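Local coordinates for protein phosphoribosylaminoimidazole-succinocarboxamide synthase (Thermotoga maritima, PDB 1KUT) that catalyses the ATP-dependent joining of L-aspartate to 5-amino-1-(5-phospho-D-ribosyl)imidazole-4-carboxylate, giving SAICAR in de novo purine biosynthesis, at residues Thr7-Val12 with Glu20-Ile25; Ile75-Phe80 with Asn180-Asp185; Val86-Ala91 with Phe164-Ile169. All blocks are in the same frame, centred on the assembly; numbering follows the deposited sequence.

Contact 1 of 3, residues Thr7-Val12 with Glu20-Ile25; sequences TKIVKV and EFKDDI
I9 and E20 exchange two backbone hydrogen bonds: I9 N donates to E20 O at 2.8 Å, in the plane of that carbonyl, and E20 N to I9 O at 2.8 Å, nearly along the C=O axis. K8 and F21 form a non-hydrogen-bonded pair. Their side chains run side by side, and K8 CD lies over one face of the F21 ring, 4.2 Å from its centroid. The K8 chain bends at its last torsion (chi4 -61°), and NZ reaches T7 OG1 at 2.9 Å and a salt bridge with E186. Just past the strand end, the K22 chain crosses I9 at about a right angle, with K22 CD 3.8 Å from I9 CD1. K22 N bonds to T7 O at 2.7 Å, from above the carbonyl plane. K22 NZ pairs with E4 and, weakly, with D24 OD1. An alanine at K22 removes the amine and would probably leave I9 less covered and this edge of the hairpin less firmly tied to E4. K8, I9, E20 and F21 belong to the beta hairpin of strands 8-13 and 16-21, and helix 39-55 packs on F21. Both lysines thus lay methylenes on apolar groups and carry their charge to carboxylates.

Contact 2 of 3, residues Ile75-Phe80 with Asn180-Asp185; sequences IPLKMF and NVVLGD
L77 sets both methyl groups of its fork against the side chain of V182. CD2 comes closest, 3.5 Å from V182 CB, which is tighter than usual carbon contact. L77 CD1 lies 3.9 Å from V182 CG1, so the valine meets both prongs. The two side chains cross at about a right angle. The L77 side chain starts with CG anti to its own carbonyl carbon (chi1 -66°) and then runs extended, which sets the fork against V182. I75 CD1 makes a looser apolar contact with the same V182 CG1, at 4.5 Å. No hydrogen bond joins the two segments, whose touching parts run 83° apart. Strands 78-87 and 181-183 each pair with strand 164-175 in one antiparallel sheet; L77 lies just before the first of them and V182 within the second. K78 and F80 bond through their backbones to L175 and F173, and V182 does so to G174. Beyond V182 the packing continues onto bare backbone. L77 CD1 lies 4.0 Å from G184 CA. The selenomethionine M79 folds at all three side-chain torsions, each near -60°, and brings CE to 4.3 Å from G184 CA. A beta carbon on G184 would clash with M79 SE and crowd L77 CD1. The L183 side chain packs on Y171 and on I151 of helix 138-160.

Contact 3 of 3, residues Val86-Ala91 with Phe164-Ile169; sequences VRLKKA and FELWDI
Strands 78-87 and 164-175 are antiparallel neighbours in a sheet, and this contact lies where the chain of the first turns a corner at L88. V86 and I169 form a hydrogen-bonded pair, with V86 N 2.9 Å from I169 O and nearly along the C=O axis. At the corner, W167 O accepts from two successive amides. L88 N lies 2.8 Å away, and K89 N 3.0 Å away on a lone pair of the same oxygen. R87 and D168 run alongside each other, their flat groups turned nearly perpendicular (86°). Their direct salt bridge is long, 3.7 Å from R87 NH1 to D168 OD2. Water 1 bridges the same two groups. It sits in plane at the guanidinium edge, accepts from R87 NH1 at 2.9 Å, and lies within donating distance of D168 OD2 and K89 O, with more acceptors nearby than protons to give. R87 NE is also tied to E112 in a salt bridge. The K89 chain crosses W167 at about a right angle, and its CD lies over the five-membered ring, 3.9 Å from the centroid. A91 CB meets the edge of the indole, 3.6 Å from W167 CE3. K89 CE rests against the E165 carboxylate, but NZ pairs with D105. W167 NE1 makes a weak bond to E165 OE2, which may help to fix the indole's rotation. Helix 138-160 packs on V86, L88 and I169. Helix 93-98 touches R87 and K90, while strand 192-196 borders strand 164-175, with R195 in a cation-pi contact with W167.

Overall arrangement
From the N terminus, contact 1 closes first, as a short hairpin with seven residues between its segments. The chain then passes through helix 39-55 and strands 63-67 and 71-74 before contact 2 opens at 75-80. Contact 2 closes only at 180-185, about a hundred residues later. Contact 3 opens and closes within that span. Contacts 2 and 3 share strand 78-87 and belong to the same antiparallel sheet, on opposite sides of the chain's centre, with their own centres about 23 Å apart. Contact 1 belongs to the other sheet. It meets contact 2 through a long, weak ion pair between K8 of its own sheet and D185, just after strand 181-183 of the second.

Contact 1 of 3, residues Thr7-Val12 with Glu20-Ile25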
loop_
_atom_site.group_PDB
_atom_site.type_symbol
_atom_site.label_atom_id
_atom_site.label_comp_id
_atom_site.label_asym_id
_atom_site.label_seq_id
_atom_site.Cartn_x
_atom_site.Cartn_y
_atom_site.Cartn_z
ATOM N N THR B 7 -6.711 16.776 -17.149
ATOM C CA THR B 7 -7.435 16.485 -18.392
ATOM C C THR B 7 -8.802 17.144 -18.482
ATOM O O THR B 7 -9.483 17.072 -19.518
ATOM C CB THR B 7 -7.643 14.971 -18.599
ATOM O OG1 THR B 7 -8.670 14.491 -17.718
ATOM C CG2 THR B 7 -6.353 14.222 -18.325
ATOM N N LYS B 8 -9.218 17.776 -17.397
ATOM C CA LYS B 8 -10.509 18.430 -17.400
ATOM C C LYS B 8 -10.563 19.567 -16.403
ATOM O O LYS B 8 -9.739 19.653 -15.483
ATOM C CB LYS B 8 -11.622 17.408 -17.127
ATOM C CG LYS B 8 -11.322 16.472 -15.996
ATOM C CD LYS B 8 -12.274 15.298 -16.008
ATOM C CE LYS B 8 -11.761 14.200 -15.105
ATOM N NZ LYS B 8 -10.442 13.687 -15.555
ATOM N N ILE B 9 -11.542 20.442 -16.618
ATOM C CA ILE B 9 -11.765 21.608 -15.786
ATOM C C ILE B 9 -13.167 21.503 -15.190
ATOM O O ILE B 9 -14.137 21.200 -15.898
ATOM C CB ILE B 9 -11.698 22.893 -16.639
ATOM C CG1 ILE B 9 -10.420 22.899 -17.475
ATOM C CG2 ILE B 9 -11.730 24.120 -15.753
ATOM C CD1 ILE B 9 -10.419 23.936 -18.581
ATOM N N VAL B 10 -13.284 21.742 -13.891
ATOM C CA VAL B 10 -14.590 21.692 -13.264
ATOM C C VAL B 10 -15.022 23.106 -12.887
ATOM O O VAL B 10 -14.235 23.903 -12.373
ATOM C CB VAL B 10 -14.586 20.798 -12.002
ATOM C CG1 VAL B 10 -13.826 21.476 -10.884
ATOM C CG2 VAL B 10 -16.004 20.503 -11.572
ATOM N N LYS B 11 -16.277 23.421 -13.163
ATOM C CA LYS B 11 -16.810 24.729 -12.844
ATOM C C LYS B 11 -18.160 24.584 -12.166
ATOM O O LYS B 11 -19.128 24.105 -12.762
ATOM C CB LYS B 11 -16.935 25.572 -14.111
ATOM C CG LYS B 11 -15.613 26.158 -14.577
ATOM C CD LYS B 11 -15.702 26.648 -16.019
ATOM C CE LYS B 11 -14.587 27.637 -16.332
ATOM N NZ LYS B 11 -14.783 28.948 -15.625
ATOM N N VAL B 12 -18.202 24.993 -10.904
ATOM C CA VAL B 12 -19.413 24.928 -10.108
ATOM C C VAL B 12 -20.364 26.036 -10.523
ATOM O O VAL B 12 -20.101 27.222 -10.306
ATOM C CB VAL B 12 -19.079 25.047 -8.626
ATOM C CG1 VAL B 12 -18.852 23.657 -8.040
ATOM C CG2 VAL B 12 -17.811 25.889 -8.456
ATOM N N GLU B 20 -15.675 20.157 -17.943
ATOM C CA GLU B 20 -15.229 20.261 -19.322
ATOM C C GLU B 20 -13.973 19.454 -19.559
ATOM O O GLU B 20 -12.975 19.614 -18.863
ATOM C CB GLU B 20 -14.952 21.708 -19.697
ATOM C CG GLU B 20 -14.424 21.845 -21.102
ATOM C CD GLU B 20 -14.156 23.277 -21.470
ATOM O OE1 GLU B 20 -13.673 23.518 -22.600
ATOM O OE2 GLU B 20 -14.431 24.164 -20.627
ATOM N N PHE B 21 -14.022 18.597 -20.565
ATOM C CA PHE B 21 -12.874 17.773 -20.871
ATOM C C PHE B 21 -11.927 18.501 -21.809
ATOM O O PHE B 21 -12.349 19.033 -22.826
ATOM C CB PHE B 21 -13.346 16.449 -21.479
ATOM C CG PHE B 21 -13.963 15.504 -20.470
ATOM C CD1 PHE B 21 -15.064 15.895 -19.712
ATOM C CD2 PHE B 21 -13.432 14.233 -20.268
ATOM C CE1 PHE B 21 -15.622 15.035 -18.771
ATOM C CE2 PHE B 21 -13.987 13.374 -19.330
ATOM C CZ PHE B 21 -15.081 13.775 -18.582
ATOM N N LYS B 22 -10.650 18.542 -21.440
ATOM C CA LYS B 22 -9.633 19.194 -22.257
ATOM C C LYS B 22 -9.062 18.192 -23.258
ATOM O O LYS B 22 -9.425 17.017 -23.237
ATOM C CB LYS B 22 -8.512 19.754 -21.377
ATOM C CG LYS B 22 -8.926 20.960 -20.533
ATOM C CD LYS B 22 -7.736 21.574 -19.793
ATOM C CE LYS B 22 -7.230 20.665 -18.679
ATOM N NZ LYS B 22 -6.071 21.274 -17.935
ATOM N N ASP B 23 -8.164 18.653 -24.127
ATOM C CA ASP B 23 -7.566 17.788 -25.145
ATOM C C ASP B 23 -6.134 17.363 -24.817
ATOM O O ASP B 23 -5.466 16.739 -25.643
ATOM C CB ASP B 23 -7.582 18.500 -26.498
ATOM C CG ASP B 23 -8.974 18.902 -26.928
ATOM O OD1 ASP B 23 -9.094 19.826 -27.755
ATOM O OD2 ASP B 23 -9.952 18.294 -26.452
ATOM N N ASP B 24 -5.679 17.696 -23.612
ATOM C CA ASP B 24 -4.326 17.375 -23.146
ATOM C C ASP B 24 -4.049 15.875 -22.960
ATOM O O ASP B 24 -4.966 15.049 -22.973
ATOM C CB ASP B 24 -4.060 18.079 -21.812
ATOM C CG ASP B 24 -4.427 19.554 -21.841
ATOM O OD1 ASP B 24 -4.414 20.191 -20.764
ATOM O OD2 ASP B 24 -4.729 20.080 -22.937
ATOM N N ILE B 25 -2.772 15.538 -22.774
ATOM C CA ILE B 25 -2.346 14.153 -22.548
ATOM C C ILE B 25 -1.284 14.144 -21.448
ATOM O O ILE B 25 -0.728 15.190 -21.112
ATOM C CB ILE B 25 -1.720 13.528 -23.810
ATOM C CG1 ILE B 25 -2.671 13.681 -25.003
ATOM C CG2 ILE B 25 -1.406 12.048 -23.551
ATOM C CD1 ILE B 25 -3.998 12.949 -24.842
#

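Contact 2 of 3, residues Ile75-Phe80 with Asn180-Asp185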
loop_
_atom_site.group_PDB
_atom_site.type_symbol
_atom_site.label_atom_id
_atom_site.label_comp_id
_atom_site.label_asym_id
_atom_site.label_seq_id
_atom_site.Cartn_x
_atom_site.Cartn_y
_atom_site.Cartn_z
ATOM N N ILE B 75 -23.355 16.514 -10.677
ATOM C CA ILE B 75 -23.821 16.939 -9.368
ATOM C C ILE B 75 -22.570 17.137 -8.515
ATOM O O ILE B 75 -21.649 16.321 -8.549
ATOM C CB ILE B 75 -24.679 15.857 -8.672
ATOM C CG1 ILE B 75 -23.849 14.590 -8.492
ATOM C CG2 ILE B 75 -25.920 15.558 -9.482
ATOM C CD1 ILE B 75 -24.543 13.505 -7.691
ATOM N N PRO B 76 -22.514 18.230 -7.745
ATOM C CA PRO B 76 -21.324 18.435 -6.916
ATOM C C PRO B 76 -21.071 17.275 -5.958
ATOM O O PRO B 76 -22.004 16.614 -5.488
ATOM C CB PRO B 76 -21.628 19.741 -6.180
ATOM C CG PRO B 76 -23.138 19.848 -6.245
ATOM C CD PRO B 76 -23.448 19.359 -7.624
ATOM N N LEU B 77 -19.797 17.018 -5.694
ATOM C CA LEU B 77 -19.412 15.953 -4.779
ATOM C C LEU B 77 -18.241 16.453 -3.974
ATOM O O LEU B 77 -17.466 17.269 -4.456
ATOM C CB LEU B 77 -18.969 14.710 -5.546
ATOM C CG LEU B 77 -19.955 13.914 -6.408
ATOM C CD1 LEU B 77 -19.175 12.836 -7.163
ATOM C CD2 LEU B 77 -21.028 13.274 -5.543
ATOM N N LYS B 78 -18.124 16.002 -2.734
ATOM C CA LYS B 78 -16.958 16.378 -1.952
ATOM C C LYS B 78 -16.034 15.177 -2.202
ATOM O O LYS B 78 -16.160 14.130 -1.564
ATOM C CB LYS B 78 -17.282 16.513 -0.459
ATOM C CG LYS B 78 -16.193 17.302 0.291
ATOM C CD LYS B 78 -16.437 17.391 1.802
ATOM C CE LYS B 78 -15.401 18.313 2.455
ATOM N NZ LYS B 78 -14.002 17.907 2.099
HETATM N N MSE B 79 -15.129 15.331 -3.165
HETATM C CA MSE B 79 -14.218 14.258 -3.559
HETATM C C MSE B 79 -13.235 13.766 -2.494
HETATM O O MSE B 79 -12.823 14.521 -1.607
HETATM C CB MSE B 79 -13.432 14.699 -4.797
HETATM C CG MSE B 79 -14.299 15.017 -6.024
HETATM SE SE MSE B 79 -15.369 13.505 -6.656
HETATM C CE MSE B 79 -13.916 12.286 -7.073
ATOM N N PHE B 80 -12.886 12.485 -2.572
ATOM C CA PHE B 80 -11.893 11.909 -1.674
ATOM C C PHE B 80 -10.567 12.062 -2.422
ATOM O O PHE B 80 -10.512 11.849 -3.634
ATOM C CB PHE B 80 -12.137 10.418 -1.435
ATOM C CG PHE B 80 -13.319 10.115 -0.550
ATOM C CD1 PHE B 80 -14.606 10.110 -1.057
ATOM C CD2 PHE B 80 -13.132 9.789 0.792
ATOM C CE1 PHE B 80 -15.691 9.778 -0.239
ATOM C CE2 PHE B 80 -14.214 9.458 1.610
ATOM C CZ PHE B 80 -15.488 9.452 1.090
ATOM N N ASN B 180 -23.675 10.148 0.417
ATOM C CA ASN B 180 -23.562 8.911 -0.335
ATOM C C ASN B 180 -22.237 8.888 -1.088
ATOM O O ASN B 180 -21.739 9.931 -1.518
ATOM C CB ASN B 180 -24.723 8.778 -1.333
ATOM C CG ASN B 180 -26.034 8.382 -0.665
ATOM O OD1 ASN B 180 -26.183 7.255 -0.188
ATOM N ND2 ASN B 180 -26.987 9.308 -0.630
ATOM N N VAL B 181 -21.651 7.700 -1.206
ATOM C CA VAL B 181 -20.417 7.536 -1.955
ATOM C C VAL B 181 -20.891 7.524 -3.416
ATOM O O VAL B 181 -21.811 6.780 -3.785
ATOM C CB VAL B 181 -19.695 6.202 -1.574
ATOM C CG1 VAL B 181 -18.572 5.890 -2.554
ATOM C CG2 VAL B 181 -19.111 6.328 -0.164
ATOM N N VAL B 182 -20.285 8.386 -4.229
ATOM C CA VAL B 182 -20.653 8.516 -5.637
ATOM C C VAL B 182 -19.411 8.512 -6.527
ATOM O O VAL B 182 -18.379 9.092 -6.171
ATOM C CB VAL B 182 -21.402 9.841 -5.873
ATOM C CG1 VAL B 182 -21.857 9.946 -7.316
ATOM C CG2 VAL B 182 -22.593 9.939 -4.918
ATOM N N LEU B 183 -19.526 7.859 -7.683
ATOM C CA LEU B 183 -18.439 7.788 -8.642
ATOM C C LEU B 183 -18.301 9.151 -9.310
ATOM O O LEU B 183 -19.251 9.673 -9.884
ATOM C CB LEU B 183 -18.731 6.725 -9.709
ATOM C CG LEU B 183 -17.614 6.583 -10.759
ATOM C CD1 LEU B 183 -16.465 5.766 -10.172
ATOM C CD2 LEU B 183 -18.146 5.913 -12.018
ATOM N N GLY B 184 -17.118 9.741 -9.210
ATOM C CA GLY B 184 -16.891 11.023 -9.846
ATOM C C GLY B 184 -15.964 10.810 -11.025
ATOM O O GLY B 184 -16.007 9.773 -11.693
ATOM N N ASP B 185 -15.119 11.796 -11.268
ATOM C CA ASP B 185 -14.141 11.774 -12.340
ATOM C C ASP B 185 -14.683 11.345 -13.692
ATOM O O ASP B 185 -15.709 11.858 -14.133
ATOM C CB ASP B 185 -12.953 10.901 -11.954
ATOM C CG ASP B 185 -11.670 11.336 -12.656
ATOM O OD1 ASP B 185 -11.326 12.530 -12.551
ATOM O OD2 ASP B 185 -11.011 10.501 -13.308
#

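Contact 3 of 3, residues Val86-Ala91 with Phe164-Ile169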
loop_
_atom_site.group_PDB
_atom_site.type_symbol
_atom_site.label_atom_id
_atom_site.label_comp_id
_atom_site.label_asym_id
_atom_site.label_seq_id
_atom_site.Cartn_x
_atom_site.Cartn_y
_atom_site.Cartn_z
ATOM N N VAL B 86 -8.851 -1.014 -9.763
ATOM C CA VAL B 86 -9.273 -2.397 -9.727
ATOM C C VAL B 86 -8.512 -3.109 -10.833
ATOM O O VAL B 86 -8.482 -2.647 -11.989
ATOM C CB VAL B 86 -10.782 -2.546 -9.961
ATOM C CG1 VAL B 86 -11.166 -4.015 -9.909
ATOM C CG2 VAL B 86 -11.551 -1.782 -8.896
ATOM N N ARG B 87 -7.871 -4.220 -10.492
ATOM C CA ARG B 87 -7.130 -4.960 -11.492
ATOM C C ARG B 87 -7.778 -6.309 -11.718
ATOM O O ARG B 87 -8.138 -6.998 -10.767
ATOM C CB ARG B 87 -5.679 -5.159 -11.049
ATOM C CG ARG B 87 -4.917 -3.856 -10.884
ATOM C CD ARG B 87 -3.575 -4.085 -10.247
ATOM N NE ARG B 87 -2.982 -2.819 -9.832
ATOM C CZ ARG B 87 -2.471 -1.915 -10.662
ATOM N NH1 ARG B 87 -2.469 -2.135 -11.968
ATOM N NH2 ARG B 87 -1.972 -0.783 -10.178
ATOM N N LEU B 88 -7.936 -6.659 -12.993
ATOM C CA LEU B 88 -8.512 -7.923 -13.396
ATOM C C LEU B 88 -7.385 -8.749 -13.997
ATOM O O LEU B 88 -7.414 -9.979 -13.969
ATOM C CB LEU B 88 -9.599 -7.687 -14.451
ATOM C CG LEU B 88 -11.070 -7.733 -14.020
ATOM C CD1 LEU B 88 -11.253 -7.070 -12.694
ATOM C CD2 LEU B 88 -11.924 -7.064 -15.082
ATOM N N LYS B 89 -6.393 -8.059 -14.545
ATOM C CA LYS B 89 -5.249 -8.712 -15.155
ATOM C C LYS B 89 -3.987 -7.987 -14.741
ATOM O O LYS B 89 -4.009 -6.780 -14.495
ATOM C CB LYS B 89 -5.360 -8.708 -16.677
ATOM C CG LYS B 89 -6.559 -9.478 -17.230
ATOM C CD LYS B 89 -6.441 -9.675 -18.732
ATOM C CE LYS B 89 -7.699 -10.316 -19.323
ATOM N NZ LYS B 89 -8.112 -11.566 -18.623
ATOM N N LYS B 90 -2.888 -8.728 -14.666
ATOM C CA LYS B 90 -1.607 -8.163 -14.260
ATOM C C LYS B 90 -1.070 -7.218 -15.317
ATOM O O LYS B 90 -0.830 -7.624 -16.450
ATOM C CB LYS B 90 -0.579 -9.275 -14.030
ATOM C CG LYS B 90 -0.940 -10.301 -12.975
ATOM C CD LYS B 90 0.167 -11.353 -12.887
ATOM C CE LYS B 90 -0.174 -12.489 -11.923
ATOM N NZ LYS B 90 0.793 -13.636 -12.055
ATOM N N ALA B 91 -0.852 -5.963 -14.941
ATOM C CA ALA B 91 -0.331 -4.982 -15.876
ATOM C C ALA B 91 0.197 -3.735 -15.184
ATOM O O ALA B 91 -0.128 -3.465 -14.024
ATOM C CB ALA B 91 -1.406 -4.603 -16.852
ATOM N N PHE B 164 -13.942 -7.466 -26.070
ATOM C CA PHE B 164 -12.841 -6.638 -25.618
ATOM C C PHE B 164 -12.739 -6.958 -24.148
ATOM O O PHE B 164 -13.763 -7.146 -23.488
ATOM C CB PHE B 164 -13.139 -5.156 -25.798
ATOM C CG PHE B 164 -12.780 -4.637 -27.151
ATOM C CD1 PHE B 164 -13.741 -4.537 -28.152
ATOM C CD2 PHE B 164 -11.469 -4.259 -27.430
ATOM C CE1 PHE B 164 -13.397 -4.061 -29.416
ATOM C CE2 PHE B 164 -11.117 -3.788 -28.684
ATOM C CZ PHE B 164 -12.082 -3.685 -29.682
ATOM N N GLU B 165 -11.517 -7.045 -23.634
ATOM C CA GLU B 165 -11.344 -7.348 -22.228
ATOM C C GLU B 165 -10.734 -6.218 -21.429
ATOM O O GLU B 165 -9.744 -5.587 -21.824
ATOM C CB GLU B 165 -10.539 -8.630 -22.041
ATOM C CG GLU B 165 -9.383 -8.808 -22.992
ATOM C CD GLU B 165 -8.617 -10.089 -22.705
ATOM O OE1 GLU B 165 -9.271 -11.151 -22.550
ATOM O OE2 GLU B 165 -7.367 -10.029 -22.634
ATOM N N LEU B 166 -11.371 -5.970 -20.291
ATOM C CA LEU B 166 -10.969 -4.925 -19.377
ATOM C C LEU B 166 -9.839 -5.430 -18.509
ATOM O O LEU B 166 -10.020 -6.354 -17.728
ATOM C CB LEU B 166 -12.165 -4.531 -18.512
ATOM C CG LEU B 166 -11.926 -3.396 -17.530
ATOM C CD1 LEU B 166 -11.396 -2.175 -18.277
ATOM C CD2 LEU B 166 -13.233 -3.085 -16.813
ATOM N N TRP B 167 -8.664 -4.827 -18.650
ATOM C CA TRP B 167 -7.507 -5.235 -17.868
ATOM C C TRP B 167 -7.535 -4.664 -16.459
ATOM O O TRP B 167 -7.367 -5.386 -15.473
ATOM C CB TRP B 167 -6.246 -4.794 -18.582
ATOM C CG TRP B 167 -5.907 -5.682 -19.689
ATOM C CD1 TRP B 167 -6.780 -6.304 -20.542
ATOM C CD2 TRP B 167 -4.593 -6.069 -20.100
ATOM N NE1 TRP B 167 -6.084 -7.058 -21.460
ATOM C CE2 TRP B 167 -4.740 -6.932 -21.212
ATOM C CE3 TRP B 167 -3.301 -5.773 -19.640
ATOM C CZ2 TRP B 167 -3.643 -7.496 -21.865
ATOM C CZ3 TRP B 167 -2.220 -6.331 -20.289
ATOM C CH2 TRP B 167 -2.396 -7.183 -21.391
ATOM N N ASP B 168 -7.716 -3.354 -16.383
ATOM C CA ASP B 168 -7.797 -2.639 -15.120
ATOM C C ASP B 168 -8.378 -1.260 -15.375
ATOM O O ASP B 168 -8.462 -0.805 -16.520
ATOM C CB ASP B 168 -6.434 -2.525 -14.449
ATOM C CG ASP B 168 -5.402 -1.895 -15.336
ATOM O OD1 ASP B 168 -5.761 -0.975 -16.101
ATOM O OD2 ASP B 168 -4.220 -2.308 -15.253
ATOM N N ILE B 169 -8.771 -0.590 -14.300
ATOM C CA ILE B 169 -9.403 0.703 -14.425
ATOM C C ILE B 169 -9.237 1.433 -13.108
ATOM O O ILE B 169 -9.154 0.806 -12.064
ATOM C CB ILE B 169 -10.914 0.482 -14.764
ATOM C CG1 ILE B 169 -11.664 1.809 -14.837
ATOM C CG2 ILE B 169 -11.558 -0.421 -13.716
ATOM C CD1 ILE B 169 -12.999 1.674 -15.474
HETATM O O HOH W 1 -3.285 -4.414 -13.555
#